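Local coordinates for dephospho-CoA kinase (Mycobacterium paratuberculosis, PDB 6N39), which probably catalyses the final step of coenzyme A biosynthesis, the ATP-dependent phosphorylation of dephospho-CoA at its 3'-hydroxyl group, at residues 317-321 with 322-326; 283-286 with 287-290. One frame throughout, in Å; residues are numbered along the deposited sequence.

Contact 1 of 2, residues 317-321 with 322-326; sequences DHTGD and PALWH. With ACT (acetate ion), chain E.
Asp321 meets the chain that follows it with both its side chain and its backbone carbonyl. Asp321 OD1 accepts a hydrogen bond from Ala323 N at 2.9 Å. The bond is somewhat bent, and the donor lies above the carboxylate plane, 54° out of it. With CG anti to the backbone N (chi1 -178°), the carboxylate lies beside its own carbonyl carbon and reaches forward along the chain. Asp321 OD1 also comes within 3.3 Å of Ala323 CB. The carbonyl O of Asp321 takes Leu324 N at 3.1 Å, so this one residue grips two successive N-H groups.

Leu324 turns back across the loop. Leu324 CD1 lies against both branches of Thr319, 3.5 Å from Thr319 OG1 and 3.6 Å from Thr319 CG2. The two side chains pass at a slant. Leu324 also packs on Trp348 and Pro349, while the buried Trp325 rests on Ala305, Ala309 and Pro349.

At the far end of the stretch, His326 points its ring edge at an acetate ion. His326 ND1 donates to the acetate O at 2.7 Å in a nearly straight bond, in the ring plane. Arg328 NH2 binds the same ion, which probably came from the crystallisation liquor. The Asp321 bonds form an Asx turn nested in a beta turn, the start of the short 3-10 segment 322-325 in the UPF0157 region.

Contact 2 of 2, residues 283-286 with 287-290; sequences DELV and EPLL
A break between two helices of the UPF0157 region, 279-284 and 286-291, is the setting of this contact. Leu285, the residue between the two helices, also starts the hydrogen bonding of the second. Leu285 O accepts Leu289 N at 3.0 Å, and Val286 O accepts Leu290 N at the same distance. Both are ordinary helical bonds from one residue to the fourth after it.

Pro288 has no N-H to offer Glu284 O. Pro288 CD sits 3.6 Å from Glu284 O instead. A water takes up the role: it donates to Glu284 O at 3.0 Å and accepts from Glu287 N at 2.8 Å, bridging the break.

On the buried side, Leu289 CD1 packs against Leu285 CB at 3.9 Å. Leu289 CG, anti to its carbonyl carbon (chi1 -71°), lies beside its backbone N, which brings CD1 to that contact. Leu285 CD2 approaches Pro288 CG more loosely, at 4.4 Å. Helix 228-243 covers this side, where Leu285 touches Ser243 and Leu289 touches Leu239. Glu284 OE1 forms a salt bridge with Arg246 NE. The arrangement is a short break between two consecutive helices, spanned by a water, with proline in the first turn of the second helix.

Contact 2 comes first along the chain and contact 1 follows, both in the C-terminal UPF0157 (GrpB) part. Their centres are 25 Å apart, and their nearest atoms are about 9 Å apart, so they do not touch. Arg328, on strand 328-331, relates them. Its NE forms a salt bridge with Asp283 OD1 of contact 2, and its NH2 binds the acetate held by His326 of contact 1. Arg296 is a second partner of Asp283. Contact 1 is at the surface, its centre about 33 Å from the centre of the chain. Contact 2 is partly buried, its centre about 15 Å from the centre of the chain. Both lie away from the predicted ATP-binding residues of the kinase part.

Contact 1 of 2, residues 317-321 with 322-326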
loop_
_atom_site.group_PDB
_atom_site.type_symbol
_atom_site.label_atom_id
_atom_site.label_comp_id
_atom_site.label_asym_id
_atom_site.label_seq_id
_atom_site.Cartn_x
_atom_site.Cartn_y
_atom_site.Cartn_z
ATOM N N ASP A 317 -23.204 -1.204 25.083
ATOM C CA ASP A 317 -24.098 -0.067 24.916
ATOM C C ASP A 317 -24.441 0.537 26.270
ATOM O O ASP A 317 -24.621 -0.186 27.259
ATOM C CB ASP A 317 -25.385 -0.495 24.205
ATOM C CG ASP A 317 -26.149 0.682 23.595
ATOM O OD1 ASP A 317 -25.556 1.762 23.407
ATOM O OD2 ASP A 317 -27.348 0.516 23.281
ATOM N N HIS A 318 -24.558 1.869 26.294
ATOM C CA HIS A 318 -24.909 2.625 27.499
ATOM C C HIS A 318 -24.016 2.219 28.658
ATOM O O HIS A 318 -24.466 1.888 29.753
ATOM C CB HIS A 318 -26.379 2.459 27.856
ATOM C CG HIS A 318 -27.303 3.080 26.860
ATOM N ND1 HIS A 318 -27.338 4.438 26.631
ATOM C CD2 HIS A 318 -28.224 2.531 26.033
ATOM C CE1 HIS A 318 -28.249 4.699 25.708
ATOM N NE2 HIS A 318 -28.800 3.560 25.327
ATOM N N THR A 319 -22.735 2.211 28.385
ATOM C CA THR A 319 -21.739 1.862 29.375
ATOM C C THR A 319 -21.050 3.133 29.888
ATOM O O THR A 319 -21.083 4.196 29.253
ATOM C CB THR A 319 -20.745 0.882 28.747
ATOM O OG1 THR A 319 -19.688 0.575 29.664
ATOM C CG2 THR A 319 -20.183 1.471 27.472
ATOM N N GLY A 320 -20.465 3.020 31.078
ATOM C CA GLY A 320 -19.662 4.088 31.635
ATOM C C GLY A 320 -18.275 3.619 32.032
ATOM O O GLY A 320 -17.703 4.109 33.006
ATOM N N ASP A 321 -17.728 2.656 31.296
ATOM C CA ASP A 321 -16.399 2.142 31.592
ATOM C C ASP A 321 -15.387 2.861 30.716
ATOM O O ASP A 321 -15.416 2.684 29.493
ATOM C CB ASP A 321 -16.344 0.636 31.358
ATOM C CG ASP A 321 -14.983 0.030 31.692
ATOM O OD1 ASP A 321 -14.028 0.765 32.031
ATOM O OD2 ASP A 321 -14.869 -1.204 31.608
ATOM N N PRO A 322 -14.486 3.671 31.284
ATOM C CA PRO A 322 -13.495 4.368 30.449
ATOM C C PRO A 322 -12.591 3.429 29.682
ATOM O O PRO A 322 -12.072 3.802 28.613
ATOM C CB PRO A 322 -12.681 5.206 31.460
ATOM C CG PRO A 322 -13.383 5.097 32.758
ATOM C CD PRO A 322 -14.308 3.916 32.722
ATOM N N ALA A 323 -12.354 2.227 30.210
ATOM C CA ALA A 323 -11.472 1.291 29.512
ATOM C C ALA A 323 -11.949 1.002 28.095
ATOM O O ALA A 323 -11.137 0.670 27.220
ATOM C CB ALA A 323 -11.352 -0.012 30.303
ATOM N N LEU A 324 -13.248 1.135 27.835
ATOM C CA LEU A 324 -13.757 0.814 26.501
ATOM C C LEU A 324 -13.398 1.857 25.456
ATOM O O LEU A 324 -13.726 1.653 24.272
ATOM C CB LEU A 324 -15.282 0.633 26.553
ATOM C CG LEU A 324 -15.751 -0.537 27.422
ATOM C CD1 LEU A 324 -17.267 -0.668 27.413
ATOM C CD2 LEU A 324 -15.086 -1.838 26.957
ATOM N N TRP A 325 -12.763 2.969 25.841
ATOM C CA TRP A 325 -12.321 3.950 24.860
ATOM C C TRP A 325 -10.865 3.754 24.441
ATOM O O TRP A 325 -10.359 4.535 23.628
ATOM C CB TRP A 325 -12.537 5.381 25.393
ATOM C CG TRP A 325 -13.991 5.761 25.454
ATOM C CD1 TRP A 325 -14.797 5.771 26.563
ATOM C CD2 TRP A 325 -14.818 6.159 24.352
ATOM N NE1 TRP A 325 -16.067 6.160 26.214
ATOM C CE2 TRP A 325 -16.111 6.389 24.861
ATOM C CE3 TRP A 325 -14.590 6.314 22.973
ATOM C CZ2 TRP A 325 -17.179 6.798 24.049
ATOM C CZ3 TRP A 325 -15.651 6.722 22.162
ATOM C CH2 TRP A 325 -16.931 6.955 22.707
ATOM N N HIS A 326 -10.189 2.717 24.939
ATOM C CA HIS A 326 -8.789 2.520 24.569
ATOM C C HIS A 326 -8.670 2.009 23.138
ATOM O O HIS A 326 -9.624 1.479 22.558
ATOM C CB HIS A 326 -8.099 1.549 25.527
ATOM C CG HIS A 326 -7.877 2.122 26.890
ATOM N ND1 HIS A 326 -6.732 1.887 27.616
ATOM C CD2 HIS A 326 -8.640 2.948 27.646
ATOM C CE1 HIS A 326 -6.805 2.526 28.770
ATOM N NE2 HIS A 326 -7.953 3.180 28.812
HETATM C C ACT E . -4.571 -0.825 27.330
HETATM O O ACT E . -4.725 0.266 26.694
HETATM O OXT ACT E . -3.890 -1.851 27.004
HETATM C CH3 ACT E . -5.351 -0.917 28.716
#

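Contact 2 of 2, residues 283-286 with 287-290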
loop_
_atom_site.group_PDB
_atom_site.type_symbol
_atom_site.label_atom_id
_atom_site.label_comp_id
_atom_site.label_asym_id
_atom_site.label_seq_id
_atom_site.Cartn_x
_atom_site.Cartn_y
_atom_site.Cartn_z
ATOM N N ASP A 283 -1.810 -5.357 19.888
ATOM C CA ASP A 283 -0.398 -5.267 20.239
ATOM C C ASP A 283 0.434 -6.264 19.439
ATOM O O ASP A 283 1.615 -6.011 19.171
ATOM C CB ASP A 283 -0.221 -5.467 21.753
ATOM C CG ASP A 283 -0.610 -4.212 22.551
ATOM O OD1 ASP A 283 -0.641 -3.107 21.965
ATOM O OD2 ASP A 283 -0.867 -4.311 23.761
ATOM N N GLU A 284 -0.170 -7.385 19.026
ATOM C CA GLU A 284 0.528 -8.294 18.116
ATOM C C GLU A 284 0.757 -7.666 16.743
ATOM O O GLU A 284 1.575 -8.173 15.965
ATOM C CB GLU A 284 -0.262 -9.602 17.947
ATOM C CG GLU A 284 -0.299 -10.494 19.181
ATOM C CD GLU A 284 -1.136 -11.768 18.972
ATOM O OE1 GLU A 284 -1.652 -11.999 17.850
ATOM O OE2 GLU A 284 -1.276 -12.534 19.938
ATOM N N LEU A 285 0.025 -6.608 16.406
ATOM C CA LEU A 285 0.211 -6.030 15.068
ATOM C C LEU A 285 1.429 -5.093 14.903
ATOM O O LEU A 285 1.634 -4.569 13.800
ATOM C CB LEU A 285 -1.052 -5.276 14.654
ATOM C CG LEU A 285 -2.220 -6.214 14.298
ATOM C CD1 LEU A 285 -3.506 -5.406 14.104
ATOM C CD2 LEU A 285 -1.905 -6.990 13.028
ATOM N N VAL A 286 2.258 -4.863 15.924
ATOM C CA VAL A 286 3.265 -3.796 15.826
ATOM C C VAL A 286 4.284 -4.099 14.731
ATOM O O VAL A 286 4.551 -3.265 13.856
ATOM C CB VAL A 286 3.958 -3.572 17.183
ATOM C CG1 VAL A 286 5.220 -2.714 17.017
ATOM C CG2 VAL A 286 2.992 -2.927 18.161
ATOM N N GLU A 287 4.877 -5.290 14.762
ATOM C CA GLU A 287 5.908 -5.602 13.770
ATOM C C GLU A 287 5.352 -5.728 12.352
ATOM O O GLU A 287 5.973 -5.188 11.418
ATOM C CB GLU A 287 6.670 -6.868 14.179
ATOM C CG GLU A 287 7.579 -6.687 15.393
ATOM C CD GLU A 287 8.570 -5.539 15.227
ATOM O OE1 GLU A 287 8.407 -4.504 15.911
ATOM O OE2 GLU A 287 9.508 -5.669 14.407
ATOM N N PRO A 288 4.244 -6.431 12.100
ATOM C CA PRO A 288 3.792 -6.513 10.699
ATOM C C PRO A 288 3.309 -5.172 10.160
ATOM O O PRO A 288 3.490 -4.904 8.968
ATOM C CB PRO A 288 2.682 -7.580 10.716
ATOM C CG PRO A 288 2.365 -7.862 12.138
ATOM C CD PRO A 288 3.501 -7.346 12.994
ATOM N N LEU A 289 2.743 -4.296 10.993
ATOM C CA LEU A 289 2.359 -2.985 10.478
ATOM C C LEU A 289 3.590 -2.121 10.200
ATOM O O LEU A 289 3.616 -1.374 9.215
ATOM C CB LEU A 289 1.401 -2.282 11.447
ATOM C CG LEU A 289 -0.012 -2.894 11.503
ATOM C CD1 LEU A 289 -0.950 -2.071 12.365
ATOM C CD2 LEU A 289 -0.611 -3.077 10.117
ATOM N N LEU A 290 4.619 -2.217 11.046
ATOM C CA LEU A 290 5.864 -1.499 10.786
ATOM C C LEU A 290 6.503 -1.968 9.480
ATOM O O LEU A 290 6.922 -1.148 8.655
ATOM C CB LEU A 290 6.832 -1.677 11.965
ATOM C CG LEU A 290 8.208 -1.002 11.842
ATOM C CD1 LEU A 290 8.094 0.517 11.792
ATOM C CD2 LEU A 290 9.157 -1.434 12.980
HETATM O O HOH W 1 4.358 -7.224 16.691
#